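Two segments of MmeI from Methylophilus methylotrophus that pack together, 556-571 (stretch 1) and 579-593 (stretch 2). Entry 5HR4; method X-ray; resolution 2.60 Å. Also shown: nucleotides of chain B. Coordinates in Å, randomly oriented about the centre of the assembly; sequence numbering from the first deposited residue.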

# COMPACT_ATOMS: atom_id res chain seq x y z
N SER A 556 -9.49 -21.87 -3.52
CA SER A 556 -10.64 -22.74 -3.32
C SER A 556 -11.92 -22.14 -3.89
O SER A 556 -12.88 -22.89 -4.12
CB SER A 556 -10.83 -23.04 -1.83
OG SER A 556 -11.49 -21.96 -1.18
N LEU A 557 -11.97 -20.83 -4.10
CA LEU A 557 -13.18 -20.18 -4.61
C LEU A 557 -13.18 -20.03 -6.12
O LEU A 557 -14.12 -19.46 -6.67
CB LEU A 557 -13.36 -18.82 -3.95
CG LEU A 557 -13.74 -18.87 -2.46
CD1 LEU A 557 -14.00 -17.47 -1.92
CD2 LEU A 557 -14.95 -19.76 -2.23
N GLY A 558 -12.16 -20.56 -6.80
CA GLY A 558 -12.03 -20.45 -8.22
C GLY A 558 -11.18 -19.30 -8.70
O GLY A 558 -11.07 -19.10 -9.91
N ILE A 559 -10.56 -18.54 -7.79
CA ILE A 559 -9.88 -17.32 -8.20
C ILE A 559 -8.59 -17.67 -8.91
O ILE A 559 -7.80 -18.49 -8.42
CB ILE A 559 -9.61 -16.40 -7.00
CG1 ILE A 559 -10.92 -15.90 -6.41
CG2 ILE A 559 -8.77 -15.22 -7.46
CD1 ILE A 559 -11.62 -14.92 -7.29
N LYS A 560 -8.37 -17.03 -10.05
CA LYS A 560 -7.21 -17.26 -10.89
C LYS A 560 -6.54 -15.92 -11.13
O LYS A 560 -7.23 -14.93 -11.38
CB LYS A 560 -7.65 -17.94 -12.20
N ILE A 561 -5.21 -15.87 -11.03
CA ILE A 561 -4.47 -14.63 -11.23
C ILE A 561 -4.07 -14.52 -12.69
O ILE A 561 -3.37 -15.38 -13.21
CB ILE A 561 -3.21 -14.56 -10.35
CG1 ILE A 561 -3.53 -14.76 -8.87
CG2 ILE A 561 -2.54 -13.21 -10.52
CD1 ILE A 561 -2.28 -14.84 -8.06
N ASN A 562 -4.48 -13.42 -13.34
CA ASN A 562 -4.28 -13.26 -14.77
C ASN A 562 -3.14 -12.32 -15.13
O ASN A 562 -2.51 -12.51 -16.17
CB ASN A 562 -5.56 -12.75 -15.41
CG ASN A 562 -6.64 -13.80 -15.39
OD1 ASN A 562 -6.40 -14.92 -15.85
ND2 ASN A 562 -7.80 -13.46 -14.80
N PHE A 563 -2.87 -11.32 -14.31
CA PHE A 563 -1.66 -10.53 -14.49
C PHE A 563 -1.30 -9.97 -13.13
O PHE A 563 -2.11 -9.97 -12.21
CB PHE A 563 -1.84 -9.43 -15.53
CG PHE A 563 -2.68 -8.27 -15.06
CD1 PHE A 563 -2.09 -7.18 -14.41
CD2 PHE A 563 -4.04 -8.26 -15.28
CE1 PHE A 563 -2.86 -6.11 -13.99
CE2 PHE A 563 -4.82 -7.19 -14.85
CZ PHE A 563 -4.23 -6.11 -14.20
N ALA A 564 -0.06 -9.50 -13.02
CA ALA A 564 0.42 -9.02 -11.73
C ALA A 564 1.63 -8.14 -11.95
O ALA A 564 2.48 -8.46 -12.79
CB ALA A 564 0.78 -10.18 -10.80
N HIS A 565 1.71 -7.05 -11.19
CA HIS A 565 2.91 -6.23 -11.06
C HIS A 565 3.65 -6.64 -9.79
O HIS A 565 3.10 -6.52 -8.69
CB HIS A 565 2.57 -4.74 -10.99
CG HIS A 565 2.18 -4.13 -12.29
ND1 HIS A 565 2.97 -3.20 -12.94
CD2 HIS A 565 1.08 -4.29 -13.07
CE1 HIS A 565 2.38 -2.83 -14.06
NE2 HIS A 565 1.23 -3.48 -14.16
N ARG A 566 4.89 -7.07 -9.93
CA ARG A 566 5.70 -7.35 -8.75
C ARG A 566 6.07 -6.05 -8.04
O ARG A 566 5.72 -4.94 -8.47
CB ARG A 566 6.95 -8.12 -9.15
CG ARG A 566 6.69 -9.51 -9.60
CD ARG A 566 8.00 -10.15 -9.93
NE ARG A 566 8.69 -10.54 -8.71
CZ ARG A 566 8.19 -11.40 -7.83
NH1 ARG A 566 7.00 -11.95 -8.05
NH2 ARG A 566 8.86 -11.72 -6.74
N THR A 567 6.80 -6.19 -6.93
CA THR A 567 7.05 -5.10 -5.99
C THR A 567 7.55 -3.83 -6.67
O THR A 567 8.48 -3.87 -7.48
CB THR A 567 8.09 -5.57 -4.97
OG1 THR A 567 7.55 -6.66 -4.20
CG2 THR A 567 8.50 -4.46 -4.07
N PHE A 568 6.93 -2.69 -6.33
CA PHE A 568 7.47 -1.38 -6.69
C PHE A 568 7.29 -0.41 -5.54
O PHE A 568 6.49 -0.65 -4.62
CB PHE A 568 6.83 -0.81 -7.98
CG PHE A 568 5.33 -0.72 -7.95
CD1 PHE A 568 4.54 -1.83 -8.16
CD2 PHE A 568 4.71 0.50 -7.78
CE1 PHE A 568 3.15 -1.74 -8.16
CE2 PHE A 568 3.32 0.60 -7.78
CZ PHE A 568 2.54 -0.52 -7.97
N SER A 569 8.06 0.69 -5.55
CA SER A 569 7.93 1.71 -4.52
C SER A 569 6.70 2.57 -4.79
O SER A 569 6.39 2.90 -5.93
CB SER A 569 9.18 2.60 -4.43
N TRP A 570 5.99 2.91 -3.71
CA TRP A 570 4.86 3.82 -3.76
C TRP A 570 5.33 5.27 -3.94
O TRP A 570 6.38 5.67 -3.43
CB TRP A 570 4.05 3.72 -2.46
CG TRP A 570 2.94 4.74 -2.35
CD1 TRP A 570 3.04 5.98 -1.81
CD2 TRP A 570 1.59 4.62 -2.85
NE1 TRP A 570 1.83 6.64 -1.92
CE2 TRP A 570 0.93 5.83 -2.56
CE3 TRP A 570 0.88 3.61 -3.52
CZ2 TRP A 570 -0.41 6.05 -2.88
CZ3 TRP A 570 -0.44 3.83 -3.86
CH2 TRP A 570 -1.08 5.04 -3.53
N THR A 571 4.52 6.06 -4.64
CA THR A 571 4.74 7.51 -4.66
C THR A 571 3.53 8.17 -5.29
O THR A 571 2.70 7.51 -5.92
CB THR A 571 6.02 7.90 -5.40
OG1 THR A 571 6.32 9.28 -5.09
CG2 THR A 571 5.87 7.72 -6.95
N ALA A 579 5.50 5.41 2.87
CA ALA A 579 6.68 4.57 2.65
C ALA A 579 6.22 3.12 2.70
O ALA A 579 6.16 2.51 3.77
CB ALA A 579 7.74 4.85 3.68
N VAL A 580 5.88 2.58 1.55
CA VAL A 580 5.40 1.21 1.43
C VAL A 580 5.75 0.74 0.03
O VAL A 580 5.92 1.55 -0.89
CB VAL A 580 3.87 1.14 1.75
CG1 VAL A 580 3.09 2.09 0.87
CG2 VAL A 580 3.32 -0.29 1.66
N HIS A 581 5.91 -0.57 -0.12
CA HIS A 581 6.17 -1.22 -1.39
C HIS A 581 4.93 -2.00 -1.81
O HIS A 581 4.27 -2.61 -0.96
CB HIS A 581 7.39 -2.16 -1.29
CG HIS A 581 8.71 -1.44 -1.32
ND1 HIS A 581 9.91 -2.10 -1.49
CD2 HIS A 581 9.02 -0.12 -1.22
CE1 HIS A 581 10.90 -1.22 -1.50
NE2 HIS A 581 10.38 -0.01 -1.34
N CYS A 582 4.62 -2.00 -3.11
CA CYS A 582 3.31 -2.42 -3.61
C CYS A 582 3.39 -3.56 -4.62
O CYS A 582 4.44 -3.87 -5.18
CB CYS A 582 2.59 -1.25 -4.28
SG CYS A 582 2.18 -0.04 -3.08
N VAL A 583 2.23 -4.16 -4.85
CA VAL A 583 1.97 -5.06 -5.96
C VAL A 583 0.62 -4.66 -6.54
O VAL A 583 -0.11 -3.86 -5.95
CB VAL A 583 1.98 -6.54 -5.55
CG1 VAL A 583 3.36 -6.95 -5.08
CG2 VAL A 583 0.97 -6.76 -4.44
N ILE A 584 0.33 -5.19 -7.72
CA ILE A 584 -0.99 -5.09 -8.35
C ILE A 584 -1.38 -6.49 -8.77
O ILE A 584 -0.61 -7.17 -9.44
CB ILE A 584 -0.99 -4.16 -9.58
CG1 ILE A 584 -0.52 -2.75 -9.22
CG2 ILE A 584 -2.39 -4.10 -10.17
CD1 ILE A 584 -0.40 -1.82 -10.41
N ILE A 585 -2.58 -6.93 -8.37
CA ILE A 585 -3.02 -8.30 -8.60
C ILE A 585 -4.30 -8.27 -9.41
O ILE A 585 -5.36 -7.91 -8.89
CB ILE A 585 -3.24 -9.07 -7.29
CG1 ILE A 585 -1.90 -9.23 -6.54
CG2 ILE A 585 -3.80 -10.44 -7.60
CD1 ILE A 585 -2.02 -9.65 -5.06
N GLY A 586 -4.20 -8.66 -10.69
CA GLY A 586 -5.38 -8.85 -11.51
C GLY A 586 -5.88 -10.28 -11.41
O GLY A 586 -5.10 -11.23 -11.57
N PHE A 587 -7.18 -10.44 -11.15
CA PHE A 587 -7.70 -11.78 -10.89
C PHE A 587 -9.15 -11.87 -11.33
O PHE A 587 -9.80 -10.87 -11.65
CB PHE A 587 -7.55 -12.15 -9.40
CG PHE A 587 -8.34 -11.27 -8.49
CD1 PHE A 587 -7.87 -10.01 -8.15
CD2 PHE A 587 -9.56 -11.68 -8.00
CE1 PHE A 587 -8.60 -9.18 -7.33
CE2 PHE A 587 -10.30 -10.86 -7.18
CZ PHE A 587 -9.82 -9.60 -6.84
N GLY A 588 -9.66 -13.09 -11.35
CA GLY A 588 -11.02 -13.34 -11.76
C GLY A 588 -11.27 -14.82 -11.73
O GLY A 588 -10.45 -15.60 -11.24
N LEU A 589 -12.41 -15.22 -12.30
CA LEU A 589 -12.77 -16.63 -12.29
C LEU A 589 -12.38 -17.37 -13.56
O LEU A 589 -12.43 -18.60 -13.57
CB LEU A 589 -14.27 -16.79 -12.02
CG LEU A 589 -14.66 -16.50 -10.56
CD1 LEU A 589 -16.02 -17.04 -10.27
CD2 LEU A 589 -13.65 -17.09 -9.60
N LYS A 590 -11.94 -16.65 -14.60
CA LYS A 590 -11.49 -17.23 -15.86
C LYS A 590 -9.97 -17.20 -15.94
O LYS A 590 -9.37 -16.13 -15.86
CB LYS A 590 -12.06 -16.46 -17.05
CG LYS A 590 -13.56 -16.25 -17.00
CD LYS A 590 -14.01 -15.22 -18.02
CE LYS A 590 -15.48 -15.45 -18.39
NZ LYS A 590 -15.85 -14.86 -19.72
N ASP A 591 -9.35 -18.36 -16.13
CA ASP A 591 -7.93 -18.38 -16.46
C ASP A 591 -7.70 -17.61 -17.76
O ASP A 591 -8.58 -17.50 -18.62
CB ASP A 591 -7.41 -19.81 -16.62
CG ASP A 591 -7.58 -20.63 -15.37
OD1 ASP A 591 -8.30 -20.18 -14.46
OD2 ASP A 591 -7.00 -21.74 -15.32
N SER A 592 -6.51 -17.06 -17.89
CA SER A 592 -6.10 -16.37 -19.10
C SER A 592 -5.03 -17.21 -19.76
O SER A 592 -4.12 -17.70 -19.09
CB SER A 592 -5.56 -14.97 -18.79
OG SER A 592 -5.65 -14.12 -19.93
N ASP A 593 -5.15 -17.38 -21.07
CA ASP A 593 -4.15 -18.14 -21.80
C ASP A 593 -2.85 -17.37 -21.96
O ASP A 593 -1.83 -17.97 -22.32
CB ASP A 593 -4.74 -18.55 -23.15
CG ASP A 593 -6.03 -19.37 -23.00
OD1 ASP A 593 -7.10 -18.77 -22.69
OD2 ASP A 593 -5.97 -20.60 -23.19
P DA B 7 1.58 -0.05 8.43
OP1 DA B 7 1.11 1.11 9.24
OP2 DA B 7 0.67 -1.20 8.22
O5' DA B 7 2.13 0.51 7.05
C5' DA B 7 1.36 0.53 5.92
C4' DA B 7 1.88 1.65 5.07
O4' DA B 7 1.14 1.73 3.85
C3' DA B 7 1.80 3.02 5.72
O3' DA B 7 3.00 3.69 5.43
C2' DA B 7 0.60 3.67 5.03
C1' DA B 7 0.65 3.04 3.66
N9 DA B 7 -0.65 2.85 3.01
C8 DA B 7 -1.79 2.42 3.59
N7 DA B 7 -2.78 2.26 2.76
C5 DA B 7 -2.23 2.58 1.52
C6 DA B 7 -2.76 2.60 0.21
N6 DA B 7 -4.03 2.29 -0.08
N1 DA B 7 -1.94 2.96 -0.80
C2 DA B 7 -0.68 3.27 -0.51
N3 DA B 7 -0.07 3.28 0.68
C4 DA B 7 -0.91 2.92 1.66
P DC B 8 3.60 4.85 6.37
OP1 DC B 8 2.60 5.48 7.25
OP2 DC B 8 4.28 5.72 5.38
O5' DC B 8 4.72 4.12 7.24
C5' DC B 8 4.52 2.79 7.72
C4' DC B 8 5.42 2.54 8.92
O4' DC B 8 6.56 1.71 8.52
C3' DC B 8 6.01 3.79 9.55
O3' DC B 8 6.09 3.60 10.96
C2' DC B 8 7.40 3.86 8.91
C1' DC B 8 7.76 2.38 8.83
N1 DC B 8 8.76 2.04 7.75
C2 DC B 8 10.03 1.52 8.08
O2 DC B 8 10.32 1.35 9.25
N3 DC B 8 10.89 1.22 7.09
C4 DC B 8 10.55 1.41 5.82
N4 DC B 8 11.43 1.10 4.88
C5 DC B 8 9.26 1.93 5.45
C6 DC B 8 8.41 2.23 6.44

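Strands 560-569 and 581-588 run antiparallel, their axes approaching to 4.4 Å with an angle of 144° between their directions, and the contact rests on a ladder of main-chain hydrogen bonds. At one end K560 and G588 form a reciprocal pair: K560 N donates to G588 O (2.8 Å) and G588 N to K560 O (3.0 Å). The next rung is split by a beta bulge. G586 O accepts from N562 N (2.9 Å), whereas G586 N donates to F563 O (2.9 Å), so the two polar groups of one glycine are satisfied by successive residues. Regular pairing resumes at H565 and I584, where H565 N reaches I584 O at 2.9 Å and I584 N reaches H565 O at 3.2 Å. A second bulge separates this pair from F568 and C582, joined by F568 N to C582 O (3.0 Å) and C582 N to F568 O (2.8 Å). Beyond the strands, W570 N donates to V580 O (3.1 Å).

Several of these carbonyls also receive CA-H...O contacts. The shortest run from T567 CA to C582 O (3.0 Å) and from A564 CA to I584 O (3.1 Å); the former, with an angle of 157° at the hydrogen, is the straightest of the set and lies within the second bulge.

Side chains on the sheet face that carries F563, H565 and F568 pack ring against aliphatic group. G586 CA lies over the F563 ring, 4.0 Å from its centroid. An ideal CB on G586 would fall 2.3 Å from F563 CE2, so the ring occupies the space that a side chain there would need. I584 CD1 covers one face of the H565 ring, 4.1 Å from its centroid, while both imidazole nitrogens are hydrogen-bonded elsewhere in the structure. C582 CB sits over the F568 ring, 4.0 Å from the centroid, and I584 CG1 meets the edge of that ring, 4.0 Å from F568 CE1. On the opposite face, I561 CG2 approaches I585 CG2 at 4.2 Å.

Near the bulge at N562, the asparagine amide lies beside the segment that follows G588; its orientation in the model is uncertain, and its polar partners are left open.

At the other end the contact meets DNA, as expected of MmeI, a DNA-acting enzyme. A579 N donates to DC8 OP2 (2.8 Å). The W570 ring presents a face to the adenine of DA7, with W570 CZ3 3.4 Å from DA7 C2, and V580 CG1 lies 3.4 Å from DA7 N3.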